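Local atomic coordinates of chromosome-partitioning ATPase Soj (Thermus thermophilus, PDB entry 1WCV), a protein that hydrolyses ATP and, in an ATP-dependent way, binds DNA cooperatively as nucleoprotein filaments, probably in chromosome partitioning. Residues A[174-179]-A[199-204]; A[6-11]-A[133-138]; A[60-65]-A[86-91]; A[94-99]-A[124-129]; A[27-32]-A[76-81]. One frame throughout, in Å; residues are numbered along the deposited sequence.

Interaction 1. Residues A[174-179]-A[199-204]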
# COMPACT_ATOMS: atom_id res chain seq x y z
N ILE A 174 -7.18 -9.93 0.87
CA ILE A 174 -8.43 -9.26 0.55
C ILE A 174 -8.01 -7.95 -0.11
O ILE A 174 -7.16 -7.23 0.42
CB ILE A 174 -9.22 -8.95 1.82
CG1 ILE A 174 -9.63 -10.26 2.50
CG2 ILE A 174 -10.46 -8.10 1.47
CD1 ILE A 174 -10.02 -10.09 3.94
N LEU A 175 -8.58 -7.65 -1.27
CA LEU A 175 -8.25 -6.44 -2.02
C LEU A 175 -9.40 -5.45 -2.09
O LEU A 175 -10.47 -5.78 -2.58
CB LEU A 175 -7.83 -6.79 -3.45
CG LEU A 175 -7.54 -5.61 -4.40
CD1 LEU A 175 -6.31 -4.83 -3.92
CD2 LEU A 175 -7.30 -6.16 -5.81
N VAL A 176 -9.17 -4.24 -1.61
CA VAL A 176 -10.20 -3.20 -1.68
C VAL A 176 -10.12 -2.58 -3.08
O VAL A 176 -9.05 -2.11 -3.50
CB VAL A 176 -9.97 -2.11 -0.62
CG1 VAL A 176 -11.05 -1.04 -0.74
CG2 VAL A 176 -9.99 -2.74 0.78
N THR A 177 -11.23 -2.62 -3.81
CA THR A 177 -11.28 -2.04 -5.15
C THR A 177 -12.37 -0.99 -5.19
O THR A 177 -13.16 -0.84 -4.24
CB THR A 177 -11.62 -3.12 -6.23
OG1 THR A 177 -12.95 -3.59 -6.03
CG2 THR A 177 -10.65 -4.30 -6.13
N MET A 178 -12.41 -0.23 -6.28
CA MET A 178 -13.42 0.81 -6.47
C MET A 178 -13.51 1.78 -5.30
O MET A 178 -14.59 2.28 -4.96
CB MET A 178 -14.77 0.15 -6.75
CG MET A 178 -14.67 -0.82 -7.93
SD MET A 178 -16.23 -1.51 -8.47
CE MET A 178 -16.79 -0.22 -9.58
N TYR A 179 -12.37 2.05 -4.69
CA TYR A 179 -12.30 2.99 -3.58
C TYR A 179 -12.71 4.37 -4.10
O TYR A 179 -12.00 4.96 -4.92
CB TYR A 179 -10.86 3.02 -3.05
CG TYR A 179 -10.60 3.94 -1.88
CD1 TYR A 179 -10.67 3.46 -0.56
CD2 TYR A 179 -10.24 5.27 -2.08
CE1 TYR A 179 -10.37 4.31 0.53
CE2 TYR A 179 -9.95 6.11 -1.01
CZ TYR A 179 -10.02 5.63 0.29
OH TYR A 179 -9.70 6.48 1.33
N GLU A 199 -4.00 -7.95 8.78
CA GLU A 199 -2.97 -8.15 7.76
C GLU A 199 -3.47 -8.85 6.50
O GLU A 199 -2.79 -8.84 5.48
CB GLU A 199 -1.80 -8.95 8.36
CG GLU A 199 -2.17 -10.35 8.83
CD GLU A 199 -1.01 -11.09 9.46
OE1 GLU A 199 -0.53 -10.65 10.53
OE2 GLU A 199 -0.58 -12.12 8.90
N LYS A 200 -4.64 -9.46 6.58
CA LYS A 200 -5.20 -10.14 5.43
C LYS A 200 -5.54 -9.17 4.30
O LYS A 200 -5.61 -9.56 3.14
CB LYS A 200 -6.45 -10.92 5.83
CG LYS A 200 -6.17 -12.04 6.82
CD LYS A 200 -7.42 -12.81 7.17
CE LYS A 200 -8.40 -11.95 7.95
NZ LYS A 200 -9.60 -12.73 8.36
N VAL A 201 -5.72 -7.90 4.64
CA VAL A 201 -6.08 -6.90 3.63
C VAL A 201 -4.82 -6.32 3.01
O VAL A 201 -3.93 -5.86 3.73
CB VAL A 201 -6.90 -5.75 4.26
CG1 VAL A 201 -7.39 -4.79 3.16
CG2 VAL A 201 -8.07 -6.33 5.06
N PHE A 202 -4.74 -6.37 1.68
CA PHE A 202 -3.60 -5.81 0.97
C PHE A 202 -3.52 -4.32 1.29
O PHE A 202 -4.54 -3.66 1.45
CB PHE A 202 -3.76 -5.95 -0.54
CG PHE A 202 -3.52 -7.34 -1.06
CD1 PHE A 202 -2.23 -7.86 -1.13
CD2 PHE A 202 -4.59 -8.11 -1.52
CE1 PHE A 202 -1.99 -9.11 -1.66
CE2 PHE A 202 -4.36 -9.38 -2.06
CZ PHE A 202 -3.06 -9.89 -2.13
N TRP A 203 -2.30 -3.80 1.37
CA TRP A 203 -2.10 -2.38 1.61
C TRP A 203 -2.40 -1.58 0.35
O TRP A 203 -2.84 -0.44 0.42
CB TRP A 203 -0.66 -2.12 2.08
CG TRP A 203 -0.50 -2.45 3.52
CD1 TRP A 203 0.19 -3.51 4.04
CD2 TRP A 203 -1.12 -1.79 4.63
NE1 TRP A 203 0.02 -3.55 5.41
CE2 TRP A 203 -0.78 -2.52 5.79
CE3 TRP A 203 -1.95 -0.67 4.75
CZ2 TRP A 203 -1.23 -2.15 7.06
CZ3 TRP A 203 -2.40 -0.30 6.01
CH2 TRP A 203 -2.04 -1.05 7.15
N THR A 204 -2.15 -2.18 -0.81
CA THR A 204 -2.44 -1.51 -2.07
C THR A 204 -3.95 -1.53 -2.25
O THR A 204 -4.59 -2.58 -2.11
CB THR A 204 -1.79 -2.23 -3.26
OG1 THR A 204 -0.38 -2.34 -3.05
CG2 THR A 204 -2.06 -1.47 -4.56
O HOH W 1 -6.60 -3.56 -0.47
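The ring of Phe202 meets the strand at a slant, its CD2 lying 3.3 Å from Ile174 O and 4.0 Å from Leu175 CB. Arg245, on helix 230-246, makes a cation-pi contact with the same ring, and Val242 of that helix also packs on it. Two backbone bonds bracket the single bridge between Ile174 and Val201: Ile174 N donates to Lys200 O (2.8 Å), and Phe202 N to Ile174 O (2.9 Å, 164° at the hydrogen). They tie the loop after helix 185-197 to strand 170-177, which in this chain is an outermost strand of the P-loop NTPase sheet. Val201 puts CG1 anti to its backbone N (chi1 -174°), 4.1 Å from Val176 CG2. Beyond Phe202 the direct pairing gives way to a water that accepts from Val176 N at 2.9 Å and donates to both Phe202 O and Thr204 O. Leu175 CD1 reaches Thr204 O at 3.4 Å, while Thr204 OG1 is hydrogen-bonded to Glu241.

Interaction 2. Residues A[6-11]-A[133-138]; sequences VRRIAL and AAEGVV
Glu135 and Arg8 pass each other at a slant, with carboxylate and guanidinium planes 37° apart, at the entry to a parallel strand pair, 8-11 with 136-138, in the core of the P-loop NTPase sheet. Glu135 is bent at chi2 (101°), which turns CD back toward segment 6-11. Its OE1 accepts from Arg7 N at 2.7 Å, nearly in line with the C-O bond, and from Arg8 N at 2.8 Å, the latter donor standing above the carboxylate plane. OE2 lies well out of the guanidinium plane, 4.4 Å from Arg8 NE, with no N-H pointing at it. An alanine in place of Glu135 would probably leave the amides of Arg7 and Arg8 without their shared acceptor. The extended chain of Arg8 runs past to Ala133 O, which sits at the edge of the guanidinium and takes a weak bond from NH2; Arg7, by contrast, has its salt bridge with Asp109. Farther along, Leu11 and Val138 lie side by side and point the same way, whereas Ala10 CB faces Ala134 CB. Ala10 bonds through its N and its O: N donates to Gly136 O at 2.9 Å, and O accepts from Val138 N at 2.8 Å.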
# COMPACT_ATOMS: atom_id res chain seq x y z
N VAL A 6 2.61 -21.30 -3.91
CA VAL A 6 1.40 -20.79 -4.56
C VAL A 6 1.68 -20.48 -6.02
O VAL A 6 2.48 -19.61 -6.34
CB VAL A 6 0.88 -19.51 -3.86
CG1 VAL A 6 -0.34 -18.97 -4.59
CG2 VAL A 6 0.52 -19.83 -2.41
N ARG A 7 1.02 -21.21 -6.91
CA ARG A 7 1.18 -21.02 -8.34
C ARG A 7 -0.17 -20.64 -8.95
O ARG A 7 -0.25 -19.79 -9.84
CB ARG A 7 1.71 -22.32 -8.97
CG ARG A 7 2.41 -22.14 -10.31
CD ARG A 7 3.09 -23.43 -10.74
NE ARG A 7 2.12 -24.50 -10.93
CZ ARG A 7 1.31 -24.60 -11.97
NH1 ARG A 7 0.45 -25.60 -12.05
NH2 ARG A 7 1.36 -23.71 -12.95
N ARG A 8 -1.23 -21.27 -8.46
CA ARG A 8 -2.58 -21.00 -8.93
C ARG A 8 -3.30 -20.08 -7.96
O ARG A 8 -3.39 -20.38 -6.76
CB ARG A 8 -3.37 -22.30 -9.08
CG ARG A 8 -2.83 -23.21 -10.16
CD ARG A 8 -3.54 -24.54 -10.14
NE ARG A 8 -3.03 -25.45 -11.15
CZ ARG A 8 -3.34 -26.74 -11.20
NH1 ARG A 8 -2.83 -27.51 -12.16
NH2 ARG A 8 -4.15 -27.26 -10.29
N ILE A 9 -3.80 -18.97 -8.48
CA ILE A 9 -4.50 -17.99 -7.67
C ILE A 9 -5.92 -17.77 -8.19
O ILE A 9 -6.13 -17.43 -9.36
CB ILE A 9 -3.74 -16.64 -7.69
CG1 ILE A 9 -2.33 -16.84 -7.14
CG2 ILE A 9 -4.49 -15.60 -6.86
CD1 ILE A 9 -1.41 -15.63 -7.33
N ALA A 10 -6.89 -17.99 -7.32
CA ALA A 10 -8.28 -17.79 -7.69
C ALA A 10 -8.69 -16.39 -7.26
O ALA A 10 -8.31 -15.94 -6.18
CB ALA A 10 -9.17 -18.83 -6.99
N LEU A 11 -9.42 -15.71 -8.14
CA LEU A 11 -9.95 -14.38 -7.85
C LEU A 11 -11.42 -14.69 -7.58
O LEU A 11 -12.14 -15.12 -8.49
CB LEU A 11 -9.82 -13.46 -9.06
CG LEU A 11 -8.44 -12.97 -9.52
CD1 LEU A 11 -7.79 -12.17 -8.41
CD2 LEU A 11 -7.57 -14.15 -9.92
N ALA A 133 -8.93 -26.06 -7.07
CA ALA A 133 -7.71 -26.16 -7.87
C ALA A 133 -6.62 -25.15 -7.49
O ALA A 133 -5.44 -25.36 -7.78
CB ALA A 133 -8.05 -26.01 -9.34
N ALA A 134 -7.02 -24.07 -6.84
CA ALA A 134 -6.07 -23.02 -6.47
C ALA A 134 -5.32 -23.28 -5.17
O ALA A 134 -5.71 -24.12 -4.37
CB ALA A 134 -6.81 -21.69 -6.37
N GLU A 135 -4.22 -22.55 -4.98
CA GLU A 135 -3.46 -22.66 -3.75
C GLU A 135 -3.64 -21.34 -2.99
O GLU A 135 -3.62 -21.30 -1.76
CB GLU A 135 -1.97 -22.88 -4.03
CG GLU A 135 -1.64 -24.23 -4.65
CD GLU A 135 -1.41 -24.15 -6.14
OE1 GLU A 135 -0.65 -23.25 -6.57
OE2 GLU A 135 -1.97 -24.98 -6.88
N GLY A 136 -3.85 -20.26 -3.74
CA GLY A 136 -4.04 -18.95 -3.12
C GLY A 136 -5.30 -18.29 -3.63
O GLY A 136 -5.72 -18.54 -4.76
N VAL A 137 -5.91 -17.45 -2.80
CA VAL A 137 -7.12 -16.75 -3.20
C VAL A 137 -7.00 -15.25 -2.94
O VAL A 137 -6.51 -14.84 -1.89
CB VAL A 137 -8.36 -17.23 -2.40
CG1 VAL A 137 -9.61 -16.51 -2.90
CG2 VAL A 137 -8.53 -18.74 -2.53
N VAL A 138 -7.42 -14.45 -3.92
CA VAL A 138 -7.43 -13.00 -3.78
C VAL A 138 -8.92 -12.67 -3.82
O VAL A 138 -9.61 -13.03 -4.78
CB VAL A 138 -6.71 -12.28 -4.93
CG1 VAL A 138 -7.01 -10.78 -4.87
CG2 VAL A 138 -5.21 -12.50 -4.81
O HOH W 2 -0.13 -25.87 -8.95

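Interaction 3. Residues A[60-65]-A[86-91]; sequences GVYHLL and TPDLVG
Tyr62 wedges its side chain against Leu89 and Gly91, where the first turn of helix 61-65 packs on the type I beta turn Thr86-Leu89 and the start of helix 89-96, within the P-loop NTPase domain. Tyr62 CB begins the contact 4.1 Å from Leu89 CA, and CG continues anti to the backbone N (chi1 -175°). Farther out, Tyr62 CD2 lies 3.7 Å from Leu89 CA and CE2 3.6 Å from Gly91 CA, both carbons being at the ring's edge, near its plane. The ring also packs on Ala92 and Glu95 of helix 89-96. Asp88 lies over one face, its CG 3.8 Å above the ring plane and displaced toward the rim; the closer approaches of OD2 and of the backbone O are too short to be trusted, so the placing of Asp88 is doubtful. Next to the tyrosine, Val61 CG2 is pressed unusually tightly against Leu89, 3.3 Å from CG, and Leu83 of strand 80-83 packs on Val61 as well. No direct hydrogen bond joins the two segments. A water joins them instead, accepting from Tyr62 N at 3.2 Å and lying 2.7 Å from Thr86 OG1, to which it is hydrogen-bonded.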
# COMPACT_ATOMS: atom_id res chain seq x y z
N GLY A 60 -13.10 -22.77 -25.57
CA GLY A 60 -12.63 -22.28 -24.29
C GLY A 60 -12.36 -23.33 -23.24
O GLY A 60 -12.00 -24.48 -23.54
N VAL A 61 -12.54 -22.94 -21.98
CA VAL A 61 -12.31 -23.82 -20.84
C VAL A 61 -13.20 -25.06 -20.86
O VAL A 61 -12.82 -26.10 -20.31
CB VAL A 61 -12.53 -23.06 -19.52
CG1 VAL A 61 -11.52 -21.93 -19.39
CG2 VAL A 61 -13.93 -22.50 -19.46
N TYR A 62 -14.37 -24.95 -21.47
CA TYR A 62 -15.29 -26.08 -21.52
C TYR A 62 -14.63 -27.24 -22.26
O TYR A 62 -14.75 -28.39 -21.86
CB TYR A 62 -16.59 -25.70 -22.23
CG TYR A 62 -17.63 -26.80 -22.23
CD1 TYR A 62 -17.49 -27.94 -23.02
CD2 TYR A 62 -18.77 -26.70 -21.42
CE1 TYR A 62 -18.46 -28.95 -23.02
CE2 TYR A 62 -19.74 -27.70 -21.41
CZ TYR A 62 -19.58 -28.82 -22.21
OH TYR A 62 -20.55 -29.81 -22.21
N HIS A 63 -13.94 -26.91 -23.35
CA HIS A 63 -13.26 -27.91 -24.15
C HIS A 63 -12.06 -28.48 -23.40
O HIS A 63 -11.66 -29.63 -23.62
CB HIS A 63 -12.82 -27.29 -25.47
CG HIS A 63 -13.95 -26.73 -26.27
ND1 HIS A 63 -14.93 -27.52 -26.83
CD2 HIS A 63 -14.28 -25.45 -26.57
CE1 HIS A 63 -15.82 -26.76 -27.44
NE2 HIS A 63 -15.45 -25.50 -27.30
N LEU A 64 -11.50 -27.68 -22.50
CA LEU A 64 -10.36 -28.13 -21.70
C LEU A 64 -10.86 -29.26 -20.81
O LEU A 64 -10.20 -30.29 -20.66
CB LEU A 64 -9.84 -26.99 -20.83
CG LEU A 64 -8.62 -27.35 -19.98
CD1 LEU A 64 -7.40 -27.51 -20.88
CD2 LEU A 64 -8.38 -26.27 -18.94
N LEU A 65 -12.03 -29.05 -20.21
CA LEU A 65 -12.64 -30.05 -19.34
C LEU A 65 -13.20 -31.14 -20.25
O LEU A 65 -13.42 -32.27 -19.83
CB LEU A 65 -13.77 -29.43 -18.53
CG LEU A 65 -13.40 -28.23 -17.65
CD1 LEU A 65 -14.66 -27.56 -17.14
CD2 LEU A 65 -12.52 -28.69 -16.51
N THR A 86 -16.83 -19.19 -23.00
CA THR A 86 -17.86 -19.01 -24.02
C THR A 86 -19.21 -19.36 -23.40
O THR A 86 -19.27 -19.89 -22.29
CB THR A 86 -17.63 -19.97 -25.20
OG1 THR A 86 -17.57 -21.32 -24.72
CG2 THR A 86 -16.32 -19.65 -25.91
N PRO A 87 -20.31 -19.04 -24.10
CA PRO A 87 -21.63 -19.36 -23.55
C PRO A 87 -21.84 -20.87 -23.50
O PRO A 87 -22.93 -21.36 -23.22
CB PRO A 87 -22.58 -18.65 -24.51
CG PRO A 87 -21.83 -18.66 -25.81
CD PRO A 87 -20.43 -18.30 -25.36
N ASP A 88 -20.77 -21.59 -23.79
CA ASP A 88 -20.76 -23.06 -23.80
C ASP A 88 -20.37 -23.58 -22.43
O ASP A 88 -20.72 -24.70 -22.06
CB ASP A 88 -19.76 -23.55 -24.85
CG ASP A 88 -19.70 -25.06 -24.95
OD1 ASP A 88 -20.72 -25.67 -25.34
OD2 ASP A 88 -18.64 -25.64 -24.63
N LEU A 89 -19.63 -22.77 -21.69
CA LEU A 89 -19.16 -23.13 -20.35
C LEU A 89 -20.31 -23.60 -19.46
O LEU A 89 -20.14 -24.51 -18.65
CB LEU A 89 -18.48 -21.93 -19.70
CG LEU A 89 -17.14 -22.21 -19.02
CD1 LEU A 89 -16.65 -20.93 -18.34
CD2 LEU A 89 -17.29 -23.34 -18.01
N VAL A 90 -21.46 -22.97 -19.62
CA VAL A 90 -22.64 -23.32 -18.84
C VAL A 90 -22.94 -24.83 -18.74
O VAL A 90 -23.36 -25.32 -17.67
CB VAL A 90 -23.87 -22.54 -19.37
CG1 VAL A 90 -25.14 -23.17 -18.91
CG2 VAL A 90 -23.78 -21.10 -18.91
N GLY A 91 -22.78 -25.54 -19.87
CA GLY A 91 -22.98 -26.99 -19.93
C GLY A 91 -22.27 -27.71 -18.79
O GLY A 91 -22.92 -28.21 -17.86
O HOH W 3 -15.97 -22.58 -22.88

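Interaction 4. Residues A[94-99]-A[124-129]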
# COMPACT_ATOMS: atom_id res chain seq x y z
N VAL A 94 -23.46 -28.18 -14.96
CA VAL A 94 -24.43 -29.17 -14.62
C VAL A 94 -23.61 -30.38 -14.13
O VAL A 94 -23.86 -30.86 -13.03
CB VAL A 94 -25.32 -29.55 -15.82
CG1 VAL A 94 -25.87 -30.93 -15.57
CG2 VAL A 94 -26.52 -28.56 -15.98
N GLU A 95 -22.62 -30.83 -14.92
CA GLU A 95 -21.74 -31.98 -14.60
C GLU A 95 -20.58 -31.75 -13.59
O GLU A 95 -20.12 -32.70 -12.85
CB GLU A 95 -21.13 -32.49 -15.91
CG GLU A 95 -21.69 -31.84 -17.19
CD GLU A 95 -20.76 -32.03 -18.36
OE1 GLU A 95 -21.25 -32.38 -19.47
OE2 GLU A 95 -19.53 -31.82 -18.19
N LEU A 96 -20.07 -30.51 -13.55
CA LEU A 96 -19.00 -30.17 -12.63
C LEU A 96 -19.56 -30.25 -11.23
O LEU A 96 -18.82 -30.43 -10.27
CB LEU A 96 -18.46 -28.76 -12.90
CG LEU A 96 -17.67 -28.61 -14.21
CD1 LEU A 96 -17.09 -27.21 -14.27
CD2 LEU A 96 -16.56 -29.64 -14.30
N ALA A 97 -20.88 -30.12 -11.11
CA ALA A 97 -21.54 -30.23 -9.81
C ALA A 97 -21.39 -31.70 -9.42
O ALA A 97 -21.89 -32.59 -10.11
CB ALA A 97 -23.00 -29.86 -9.93
N GLY A 98 -20.71 -31.94 -8.31
CA GLY A 98 -20.49 -33.31 -7.87
C GLY A 98 -19.09 -33.72 -8.28
O GLY A 98 -18.60 -34.78 -7.90
N ALA A 99 -18.45 -32.87 -9.08
CA ALA A 99 -17.09 -33.10 -9.57
C ALA A 99 -16.28 -31.82 -9.33
O ALA A 99 -15.93 -31.10 -10.27
CB ALA A 99 -17.11 -33.44 -11.06
N SER A 124 -20.72 -21.18 -7.50
CA SER A 124 -21.37 -22.13 -8.40
C SER A 124 -20.38 -23.29 -8.53
O SER A 124 -19.30 -23.25 -7.94
CB SER A 124 -21.59 -21.49 -9.77
OG SER A 124 -20.36 -21.29 -10.45
N PRO A 125 -20.74 -24.34 -9.27
CA PRO A 125 -19.76 -25.43 -9.38
C PRO A 125 -18.45 -24.93 -9.99
O PRO A 125 -17.40 -25.50 -9.73
CB PRO A 125 -20.48 -26.44 -10.27
CG PRO A 125 -21.93 -26.27 -9.83
CD PRO A 125 -22.06 -24.75 -9.78
N LEU A 126 -18.52 -23.87 -10.79
CA LEU A 126 -17.32 -23.31 -11.41
C LEU A 126 -16.49 -22.58 -10.37
O LEU A 126 -15.26 -22.64 -10.40
CB LEU A 126 -17.70 -22.38 -12.57
CG LEU A 126 -17.89 -23.13 -13.89
CD1 LEU A 126 -18.63 -22.28 -14.90
CD2 LEU A 126 -16.52 -23.54 -14.41
N THR A 127 -17.16 -21.89 -9.45
CA THR A 127 -16.45 -21.18 -8.40
C THR A 127 -15.77 -22.23 -7.54
O THR A 127 -14.59 -22.12 -7.21
CB THR A 127 -17.41 -20.39 -7.51
OG1 THR A 127 -18.24 -19.56 -8.33
CG2 THR A 127 -16.63 -19.52 -6.51
N LEU A 128 -16.52 -23.26 -7.18
CA LEU A 128 -16.00 -24.33 -6.35
C LEU A 128 -14.82 -25.02 -7.04
O LEU A 128 -13.83 -25.35 -6.39
CB LEU A 128 -17.10 -25.34 -6.03
CG LEU A 128 -16.78 -26.44 -5.01
CD1 LEU A 128 -15.81 -27.43 -5.61
CD2 LEU A 128 -16.19 -25.82 -3.75
N ASN A 129 -14.92 -25.24 -8.34
CA ASN A 129 -13.83 -25.88 -9.06
C ASN A 129 -12.57 -25.00 -9.03
O ASN A 129 -11.45 -25.51 -9.04
CB ASN A 129 -14.23 -26.16 -10.51
CG ASN A 129 -14.76 -27.57 -10.70
OD1 ASN A 129 -13.98 -28.52 -10.83
ND2 ASN A 129 -16.08 -27.71 -10.70
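Leu96 has CG anti to its carbonyl carbon (chi1 -69°), and Leu126 is turned the same way (chi1 -86°); in the next torsion Leu96 is extended, and its CD1 comes to 3.7 Å from Leu126 CD2. The two leucines meet at an angle where the end of helix 89-96 comes against the first turn of helix 125-133, joining two helices of the P-loop NTPase domain. Pro125, in that turn, presents its ring to segment 94-99, with CG 3.7 Å from Ala97 CB and CB 4.0 Å from Leu96 CB. Leu96 and Ala97 are poorly ordered, which limits how finely this packing can be read. Ala97 is where the chain leaves the helix, and a type II beta turn from Leu96 to Ala99, closed by Ala99 N donating to Leu96 O, redirects it. Across from it, Ser124 and Thr127 form a capping box at the start of helix 125-133. Asn129 lies at about a right angle to Leu96, its ND2 3.4 Å from Leu96 CB. That nitrogen donates to Pro125 O at 2.8 Å, and Asn129 N reaches the same oxygen from the opposite face of its plane. OD1 accepts from Leu103 N. The bond from Asn129 ND2 to Ala99 O (3.4 Å, 139° at the hydrogen) is weak, so cohesion between the segments rests chiefly on apolar packing.

Interaction 5. Residues A[27-32]-A[76-81]; sequences LAAYLA and PVDGFH
The carboxylate of Asp78, lying against Ala29, is gripped at both oxygens: OD1, 3.4 Å from Ala29 CB, is hydrogen-bonded to Thr221, and OD2 forms a salt bridge with Arg33, which also donates to Ala29 O. Asp78 and Gly79 occupy the corner of a type I' turn, closed by Phe80 N donating to Val77 O at 2.7 Å and Val77 N to Phe80 O at 2.8 Å. Phe80 CB lies 4.2 Å from Ala32 CB. Ala28 CB stands over the centre of the Phe80 ring in a CH-pi contact, 4.0 Å from the centroid and 10° off the normal; Val77 O lies on the opposite face, toward the rim. Phe80 CE1 approaches Ala29 CA at 3.8 Å. An alanine in place of Phe80 would probably open a gap beside Ala28 and Ala29, and beside Val38 and Leu40 of the neighbouring strand. Small alanines on helix 18-33, which follows the P-loop, thus receive the tip of the beta hairpin at one edge of the sheet in this P-loop NTPase fold.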
# COMPACT_ATOMS: atom_id res chain seq x y z
N LEU A 27 -4.09 -7.77 -12.93
CA LEU A 27 -3.08 -8.43 -12.11
C LEU A 27 -2.27 -9.27 -13.11
O LEU A 27 -1.04 -9.35 -13.04
CB LEU A 27 -3.74 -9.37 -11.10
CG LEU A 27 -3.20 -9.46 -9.67
CD1 LEU A 27 -3.54 -10.85 -9.14
CD2 LEU A 27 -1.70 -9.22 -9.60
N ALA A 28 -2.98 -9.90 -14.04
CA ALA A 28 -2.34 -10.74 -15.04
C ALA A 28 -1.42 -9.89 -15.92
O ALA A 28 -0.31 -10.30 -16.24
CB ALA A 28 -3.39 -11.43 -15.89
N ALA A 29 -1.89 -8.71 -16.29
CA ALA A 29 -1.11 -7.82 -17.16
C ALA A 29 0.19 -7.40 -16.51
O ALA A 29 1.24 -7.36 -17.17
CB ALA A 29 -1.93 -6.60 -17.52
N TYR A 30 0.14 -7.07 -15.22
CA TYR A 30 1.35 -6.65 -14.55
C TYR A 30 2.25 -7.77 -14.06
O TYR A 30 3.46 -7.59 -13.96
CB TYR A 30 1.01 -5.68 -13.42
CG TYR A 30 0.62 -4.33 -13.98
CD1 TYR A 30 1.59 -3.47 -14.51
CD2 TYR A 30 -0.71 -3.94 -14.06
CE1 TYR A 30 1.24 -2.26 -15.10
CE2 TYR A 30 -1.08 -2.73 -14.65
CZ TYR A 30 -0.10 -1.90 -15.18
OH TYR A 30 -0.46 -0.72 -15.77
N LEU A 31 1.68 -8.94 -13.77
CA LEU A 31 2.52 -10.05 -13.35
C LEU A 31 3.32 -10.46 -14.60
O LEU A 31 4.47 -10.89 -14.50
CB LEU A 31 1.66 -11.21 -12.84
CG LEU A 31 1.03 -11.03 -11.45
CD1 LEU A 31 0.09 -12.20 -11.16
CD2 LEU A 31 2.12 -10.95 -10.38
N ALA A 32 2.71 -10.31 -15.77
CA ALA A 32 3.40 -10.65 -17.02
C ALA A 32 4.57 -9.69 -17.22
O ALA A 32 5.67 -10.11 -17.59
CB ALA A 32 2.45 -10.52 -18.19
N PRO A 76 -3.03 -15.53 -26.98
CA PRO A 76 -2.03 -14.59 -26.46
C PRO A 76 -2.62 -13.18 -26.40
O PRO A 76 -3.24 -12.70 -27.34
CB PRO A 76 -0.89 -14.71 -27.47
CG PRO A 76 -1.63 -14.93 -28.76
CD PRO A 76 -2.69 -15.95 -28.36
N VAL A 77 -2.42 -12.51 -25.27
CA VAL A 77 -2.93 -11.16 -25.10
C VAL A 77 -2.10 -10.38 -24.09
O VAL A 77 -1.75 -10.89 -23.02
CB VAL A 77 -4.40 -11.18 -24.64
CG1 VAL A 77 -4.52 -11.93 -23.32
CG2 VAL A 77 -4.93 -9.76 -24.50
N ASP A 78 -1.79 -9.13 -24.46
CA ASP A 78 -1.02 -8.21 -23.63
C ASP A 78 0.11 -8.86 -22.82
O ASP A 78 0.27 -8.57 -21.63
CB ASP A 78 -1.94 -7.45 -22.67
CG ASP A 78 -1.23 -6.28 -21.99
OD1 ASP A 78 -1.64 -5.89 -20.88
OD2 ASP A 78 -0.26 -5.76 -22.58
N GLY A 79 0.88 -9.73 -23.46
CA GLY A 79 1.99 -10.36 -22.77
C GLY A 79 1.71 -11.63 -22.00
O GLY A 79 2.63 -12.23 -21.45
N PHE A 80 0.45 -12.05 -21.92
CA PHE A 80 0.13 -13.30 -21.23
C PHE A 80 -0.81 -14.17 -22.05
O PHE A 80 -1.14 -13.83 -23.18
CB PHE A 80 -0.47 -13.03 -19.83
CG PHE A 80 -1.70 -12.16 -19.84
CD1 PHE A 80 -1.59 -10.78 -19.87
CD2 PHE A 80 -2.97 -12.73 -19.79
CE1 PHE A 80 -2.72 -9.97 -19.85
CE2 PHE A 80 -4.11 -11.93 -19.76
CZ PHE A 80 -3.99 -10.55 -19.79
N HIS A 81 -1.22 -15.30 -21.49
CA HIS A 81 -2.13 -16.20 -22.19
C HIS A 81 -3.48 -16.29 -21.51
O HIS A 81 -3.57 -16.39 -20.29
CB HIS A 81 -1.51 -17.59 -22.30
CG HIS A 81 -0.32 -17.66 -23.21
ND1 HIS A 81 0.42 -18.82 -23.38
CD2 HIS A 81 0.25 -16.73 -24.01
CE1 HIS A 81 1.39 -18.59 -24.24
NE2 HIS A 81 1.31 -17.33 -24.64

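Overall arrangement
The mixed sheet organises the set. Interaction 2 pairs its strands 8-11 and 136-142, interaction 1 lies on the adjoining strand 170-177, and interaction 5 lies at the opposite edge, on the hairpin 75-77/80-83. Interactions 1 and 2, centres 16 Å apart, touch where Phe202 CE2 meets Val138 CG1 at 4.1 Å. Interactions 3 and 4 share helix 89-96 and lie 12 Å apart between centres, with Leu89 packing on Leu126. Along the chain, interactions 3, 4 and 5 are nested inside the loop closed by interaction 2, and interaction 1 follows. Interaction 2 thus joins the strand leading into the ATP-binding P-loop to a central neighbour, and interaction 1 adds a loop at outermost strand 170-177.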